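Oligopeptide-binding protein appA (Bacillus subtilis, PDB 1XOC) binds oligopeptides, tetra- and pentapeptides among them, as the solute-binding component of an ABC permease that can replace the Opp system in sporulation and competence. Local coordinates at residues T99-V104 with V129-D134; T289-E294 with Q381-K386. One frame throughout, in Å; residues are numbered along the deposited sequence.

Contact 1. Residues T99-V104 with V129-D134; sequences TADDVV and VEKKGD. With ZN (zinc ion), chain G.
K131 reaches from its strand across the first turn of the neighbouring helix to D101, passing V104 and A100 before its outer atoms gather at the carboxylate. Its CB lies 4.1 Å from CG2 of V104. With CG anti to the backbone N (chi1 -178°) and the remaining chain extended, the shaft runs along the helix surface, and CG comes 4.0 Å from A100 CB. Further out, K131 CD and CE lie 3.3 and 3.4 Å from D101 OD1. At the tip, K131 NZ closes a salt bridge of 2.8 Å to D101 OD1, which it meets on the syn side, 34° out of the carboxylate plane. Lysine suits this exposed place because its methylenes cover apolar groups while its ammonium pairs with a carboxylate.

The helix beginning at A100 runs against strand 126-133, an outer strand of a five-stranded antiparallel sheet, at 172° between short axes that approach to 8.2 Å. T99 and D102 form a capping box at its start: T99 OG1 accepts from D101 N, and D102 OD2 accepts from T99 N. The next amide, A100 N, finds its acceptor across the contact in D134 O, at 2.9 Å. Alanine fits here because its small CB lets the strand's end approach, sitting 3.3 Å from G133 O. K132 and G133 make a classic beta bulge opposite E136.

At the other end, beta-branched V104 presents CG1 to V129 O and CG2 to the backbone where E130 joins K131. V137 of the next strand also touches A100, V104 and V129. E130 points away from the helix, and both its carboxylate oxygens bind a zinc ion that also carries two waters; one of these accepts a hydrogen bond from K132 NZ.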
loop_
_atom_site.group_PDB
_atom_site.type_symbol
_atom_site.label_atom_id
_atom_site.label_comp_id
_atom_site.label_asym_id
_atom_site.label_seq_id
_atom_site.Cartn_x
_atom_site.Cartn_y
_atom_site.Cartn_z
ATOM N N THR A 99 13.210 -10.224 -22.891
ATOM C CA THR A 99 14.324 -9.449 -23.422
ATOM C C THR A 99 14.139 -7.967 -23.161
ATOM O O THR A 99 13.150 -7.563 -22.565
ATOM C CB THR A 99 14.473 -9.660 -24.929
ATOM O OG1 THR A 99 13.382 -9.008 -25.594
ATOM C CG2 THR A 99 14.512 -11.155 -25.311
ATOM N N ALA A 100 15.107 -7.150 -23.580
ATOM C CA ALA A 100 15.002 -5.684 -23.465
ATOM C C ALA A 100 13.716 -5.142 -24.045
ATOM O O ALA A 100 13.226 -4.141 -23.550
ATOM C CB ALA A 100 16.128 -5.019 -24.173
ATOM N N ASP A 101 13.184 -5.776 -25.089
ATOM C CA ASP A 101 11.936 -5.319 -25.731
ATOM C C ASP A 101 10.834 -5.193 -24.682
ATOM O O ASP A 101 9.989 -4.265 -24.716
ATOM C CB ASP A 101 11.468 -6.313 -26.804
ATOM C CG ASP A 101 12.210 -6.179 -28.135
ATOM O OD1 ASP A 101 13.026 -5.252 -28.335
ATOM O OD2 ASP A 101 11.942 -7.044 -29.010
ATOM N N ASP A 102 10.795 -6.163 -23.787
ATOM C CA ASP A 102 9.732 -6.222 -22.765
ATOM C C ASP A 102 9.872 -5.135 -21.742
ATOM O O ASP A 102 8.920 -4.562 -21.247
ATOM C CB ASP A 102 9.762 -7.583 -22.109
ATOM C CG ASP A 102 9.586 -8.691 -23.124
ATOM O OD1 ASP A 102 8.592 -8.650 -23.889
ATOM O OD2 ASP A 102 10.431 -9.581 -23.236
ATOM N N VAL A 103 11.106 -4.843 -21.371
ATOM C CA VAL A 103 11.369 -3.796 -20.399
ATOM C C VAL A 103 11.072 -2.422 -20.993
ATOM O O VAL A 103 10.468 -1.551 -20.345
ATOM C CB VAL A 103 12.865 -3.880 -19.892
ATOM C CG1 VAL A 103 13.244 -2.721 -18.967
ATOM C CG2 VAL A 103 13.145 -5.226 -19.220
ATOM N N VAL A 104 11.509 -2.200 -22.223
ATOM C CA VAL A 104 11.234 -0.951 -22.919
ATOM C C VAL A 104 9.709 -0.772 -23.088
ATOM O O VAL A 104 9.184 0.309 -22.850
ATOM C CB VAL A 104 11.972 -0.851 -24.290
ATOM C CG1 VAL A 104 11.513 0.415 -25.036
ATOM C CG2 VAL A 104 13.478 -0.880 -24.076
ATOM N N VAL A 129 13.043 5.673 -22.528
ATOM C CA VAL A 129 13.575 4.365 -22.225
ATOM C C VAL A 129 13.935 3.727 -23.559
ATOM O O VAL A 129 13.068 3.620 -24.434
ATOM C CB VAL A 129 12.541 3.433 -21.487
ATOM C CG1 VAL A 129 13.088 2.043 -21.272
ATOM C CG2 VAL A 129 12.057 4.076 -20.223
ATOM N N GLU A 130 15.220 3.338 -23.732
ATOM C CA GLU A 130 15.776 2.970 -25.032
ATOM C C GLU A 130 16.407 1.606 -25.002
ATOM O O GLU A 130 17.104 1.266 -24.067
ATOM C CB GLU A 130 16.887 3.957 -25.436
ATOM C CG GLU A 130 16.414 5.358 -25.551
ATOM C CD GLU A 130 17.482 6.305 -25.971
ATOM O OE1 GLU A 130 18.670 5.940 -25.857
ATOM O OE2 GLU A 130 17.129 7.421 -26.416
ATOM N N LYS A 131 16.179 0.836 -26.050
ATOM C CA LYS A 131 16.838 -0.442 -26.211
ATOM C C LYS A 131 18.232 -0.214 -26.740
ATOM O O LYS A 131 18.413 0.442 -27.763
ATOM C CB LYS A 131 16.059 -1.288 -27.222
ATOM C CG LYS A 131 16.635 -2.679 -27.430
ATOM C CD LYS A 131 15.795 -3.455 -28.407
ATOM C CE LYS A 131 16.373 -4.820 -28.664
ATOM N NZ LYS A 131 15.520 -5.553 -29.653
ATOM N N LYS A 132 19.202 -0.773 -26.029
ATOM C CA LYS A 132 20.617 -0.699 -26.437
ATOM C C LYS A 132 21.201 -2.041 -26.867
ATOM O O LYS A 132 22.317 -2.091 -27.339
ATOM C CB LYS A 132 21.448 -0.059 -25.333
ATOM C CG LYS A 132 20.983 1.384 -25.043
ATOM C CD LYS A 132 21.327 2.272 -26.232
ATOM C CE LYS A 132 21.355 3.739 -25.868
ATOM N NZ LYS A 132 21.482 4.567 -27.106
ATOM N N GLY A 133 20.431 -3.107 -26.757
ATOM C CA GLY A 133 20.876 -4.426 -27.155
ATOM C C GLY A 133 19.792 -5.388 -26.760
ATOM O O GLY A 133 18.815 -4.983 -26.123
ATOM N N ASP A 134 19.928 -6.660 -27.132
ATOM C CA ASP A 134 18.889 -7.624 -26.796
ATOM C C ASP A 134 18.598 -7.712 -25.295
ATOM O O ASP A 134 17.477 -8.025 -24.900
ATOM C CB ASP A 134 19.217 -9.020 -27.335
ATOM C CG ASP A 134 19.192 -9.084 -28.847
ATOM O OD1 ASP A 134 18.537 -8.236 -29.498
ATOM O OD2 ASP A 134 19.838 -10.004 -29.366
HETATM ZN ZN ZN G . 19.226 7.853 -27.039
HETATM O O HOH W 1 21.206 7.308 -26.002
HETATM O O HOH W 2 19.714 6.846 -29.022
#

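Contact 2. Residues T289-E294 with Q381-K386; sequences TALDRE and QEQLKK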
loop_
_atom_site.group_PDB
_atom_site.type_symbol
_atom_site.label_atom_id
_atom_site.label_comp_id
_atom_site.label_asym_id
_atom_site.label_seq_id
_atom_site.Cartn_x
_atom_site.Cartn_y
_atom_site.Cartn_z
ATOM N N THR A 289 -8.506 16.170 17.705
ATOM C CA THR A 289 -8.483 16.501 19.131
ATOM C C THR A 289 -9.644 15.842 19.869
ATOM O O THR A 289 -9.560 15.586 21.068
ATOM C CB THR A 289 -8.540 18.037 19.320
ATOM O OG1 THR A 289 -7.453 18.624 18.614
ATOM C CG2 THR A 289 -8.437 18.446 20.782
ATOM N N ALA A 290 -10.730 15.574 19.147
ATOM C CA ALA A 290 -11.923 14.946 19.734
ATOM C C ALA A 290 -11.788 13.433 19.900
ATOM O O ALA A 290 -12.640 12.810 20.537
ATOM C CB ALA A 290 -13.130 15.230 18.872
ATOM N N LEU A 291 -10.757 12.852 19.296
ATOM C CA LEU A 291 -10.596 11.403 19.285
ATOM C C LEU A 291 -9.533 10.931 20.266
ATOM O O LEU A 291 -8.376 11.367 20.231
ATOM C CB LEU A 291 -10.302 10.900 17.882
ATOM C CG LEU A 291 -11.389 11.168 16.839
ATOM C CD1 LEU A 291 -10.894 10.907 15.425
ATOM C CD2 LEU A 291 -12.669 10.367 17.166
ATOM N N ASP A 292 -9.941 10.016 21.135
ATOM C CA ASP A 292 -9.078 9.459 22.154
ATOM C C ASP A 292 -8.302 8.314 21.519
ATOM O O ASP A 292 -8.650 7.137 21.669
ATOM C CB ASP A 292 -9.907 8.976 23.345
ATOM C CG ASP A 292 -9.050 8.585 24.542
ATOM O OD1 ASP A 292 -9.629 8.426 25.642
ATOM O OD2 ASP A 292 -7.811 8.420 24.370
ATOM N N ARG A 293 -7.258 8.662 20.783
ATOM C CA ARG A 293 -6.516 7.665 20.011
ATOM C C ARG A 293 -5.796 6.625 20.887
ATOM O O ARG A 293 -5.657 5.467 20.508
ATOM C CB ARG A 293 -5.566 8.353 19.025
ATOM C CG ARG A 293 -6.296 8.998 17.842
ATOM C CD ARG A 293 -5.362 9.707 16.911
ATOM N NE ARG A 293 -4.863 10.891 17.562
ATOM C CZ ARG A 293 -3.699 11.479 17.309
ATOM N NH1 ARG A 293 -2.843 11.009 16.405
ATOM N NH2 ARG A 293 -3.397 12.564 17.997
ATOM N N GLU A 294 -5.382 7.012 22.089
ATOM C CA GLU A 294 -4.777 6.038 23.007
ATOM C C GLU A 294 -5.810 4.998 23.444
ATOM O O GLU A 294 -5.523 3.800 23.513
ATOM C CB GLU A 294 -4.153 6.753 24.203
ATOM C CG GLU A 294 -3.183 7.853 23.786
ATOM C CD GLU A 294 -1.808 7.629 24.334
ATOM O OE1 GLU A 294 -1.491 8.223 25.392
ATOM O OE2 GLU A 294 -1.063 6.828 23.711
ATOM N N GLN A 381 -17.612 7.058 15.654
ATOM C CA GLN A 381 -19.018 7.504 15.708
ATOM C C GLN A 381 -19.426 7.891 17.101
ATOM O O GLN A 381 -20.115 8.893 17.293
ATOM C CB GLN A 381 -19.916 6.403 15.182
ATOM C CG GLN A 381 -21.378 6.607 15.298
ATOM C CD GLN A 381 -22.082 5.363 14.851
ATOM O OE1 GLN A 381 -21.983 4.311 15.500
ATOM N NE2 GLN A 381 -22.788 5.459 13.717
ATOM N N GLU A 382 -19.034 7.092 18.087
ATOM C CA GLU A 382 -19.437 7.360 19.466
ATOM C C GLU A 382 -18.730 8.594 20.034
ATOM O O GLU A 382 -19.373 9.426 20.675
ATOM C CB GLU A 382 -19.244 6.114 20.353
ATOM C CG GLU A 382 -20.254 4.997 19.985
ATOM C CD GLU A 382 -19.989 3.600 20.621
ATOM O OE1 GLU A 382 -18.895 3.391 21.216
ATOM O OE2 GLU A 382 -20.879 2.701 20.504
ATOM N N GLN A 383 -17.420 8.701 19.806
ATOM C CA GLN A 383 -16.631 9.820 20.326
ATOM C C GLN A 383 -17.022 11.156 19.691
ATOM O O GLN A 383 -17.109 12.169 20.386
ATOM C CB GLN A 383 -15.112 9.551 20.218
ATOM C CG GLN A 383 -14.645 8.428 21.165
ATOM C CD GLN A 383 -13.162 8.133 21.115
ATOM O OE1 GLN A 383 -12.661 7.172 21.740
ATOM N NE2 GLN A 383 -12.456 8.904 20.360
ATOM N N LEU A 384 -17.286 11.172 18.388
ATOM C CA LEU A 384 -17.701 12.412 17.739
ATOM C C LEU A 384 -19.134 12.808 18.076
ATOM O O LEU A 384 -19.469 14.004 18.057
ATOM C CB LEU A 384 -17.496 12.328 16.223
ATOM C CG LEU A 384 -16.029 12.194 15.789
ATOM C CD1 LEU A 384 -15.914 12.182 14.282
ATOM C CD2 LEU A 384 -15.168 13.317 16.359
ATOM N N LYS A 385 -19.977 11.828 18.412
ATOM C CA LYS A 385 -21.342 12.130 18.846
ATOM C C LYS A 385 -21.325 13.065 20.062
ATOM O O LYS A 385 -22.118 14.001 20.150
ATOM C CB LYS A 385 -22.106 10.844 19.177
ATOM C CG LYS A 385 -23.612 11.050 19.431
ATOM C CD LYS A 385 -24.364 9.708 19.512
ATOM C CE LYS A 385 -25.863 9.946 19.554
ATOM N NZ LYS A 385 -26.676 8.725 19.853
ATOM N N LYS A 386 -20.389 12.826 20.972
ATOM C CA LYS A 386 -20.226 13.613 22.196
ATOM C C LYS A 386 -19.972 15.102 21.965
ATOM O O LYS A 386 -20.227 15.906 22.854
ATOM C CB LYS A 386 -19.062 13.070 23.037
ATOM C CG LYS A 386 -19.209 11.629 23.548
ATOM C CD LYS A 386 -17.949 11.242 24.320
ATOM C CE LYS A 386 -17.796 9.747 24.549
ATOM N NZ LYS A 386 -16.330 9.378 24.475
HETATM O O HOH W 3 -15.118 13.416 21.633
#
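A290 and L291, in the connection between helices 281-289 and 293-300, pass L384 and Q383 on helix 371-385, with the CA atoms of L291 and Q383 6.3 Å apart. L384 meets this connection with one methyl: its CD2 lies 3.8 Å from A290 CB. The same methyl of L384, CD2, is 3.9 Å from L291 CD2, the two leucines crossing at an angle. Alanine's single methyl suits a place also enclosed by A335 and I387, whereas L384 is long enough to touch L287 as well.

Q383 carries the largest share of the contact. Its CG stands beside the backbone N (chi1 -68°) and the chain is extended beyond it, carrying the amide over L291 to the backbone of D292. The amide is probably turned over in the model; the Q383 atom built as NE2 is 2.9 Å from D292 N, and with the group reversed this may be a hydrogen bond. An alanine here, in place of the glutamine, would probably open a gap beside L291 CD2 and leave D292 N without its polar neighbour. D292 is the centre of an inverse gamma turn and the N-cap of helix 293-300, its OD2 accepting from S295 N.

Water 3 joins the two backbones, donating to A290 O at 2.8 Å and to Q383 O at 2.7 Å. Next to the leucine methyls, this water bridge adds a directional polar link between helix and turn to the apolar contact, and the Q383 amide, if reversed, may add a second at D292 N.

In the fold
Contact 1 and contact 2 lie on opposite sides of the chain's centre, their own centres 55 Å apart and their nearest atoms about 40 Å apart, so neither touches the other. Contact 1 closes before contact 2 opens along the chain. The first is at the surface, on the five-stranded sheet, probably part of the extra domain that larger family 5 binding proteins have; the second is buried among helices and beside strand 483-496. They differ in their relation to zinc: E130 of contact 1 binds one ion and the D134 side chain comes within about 3 Å of another, whereas the D292 side chain of contact 2 is about 13 Å from a zinc ion.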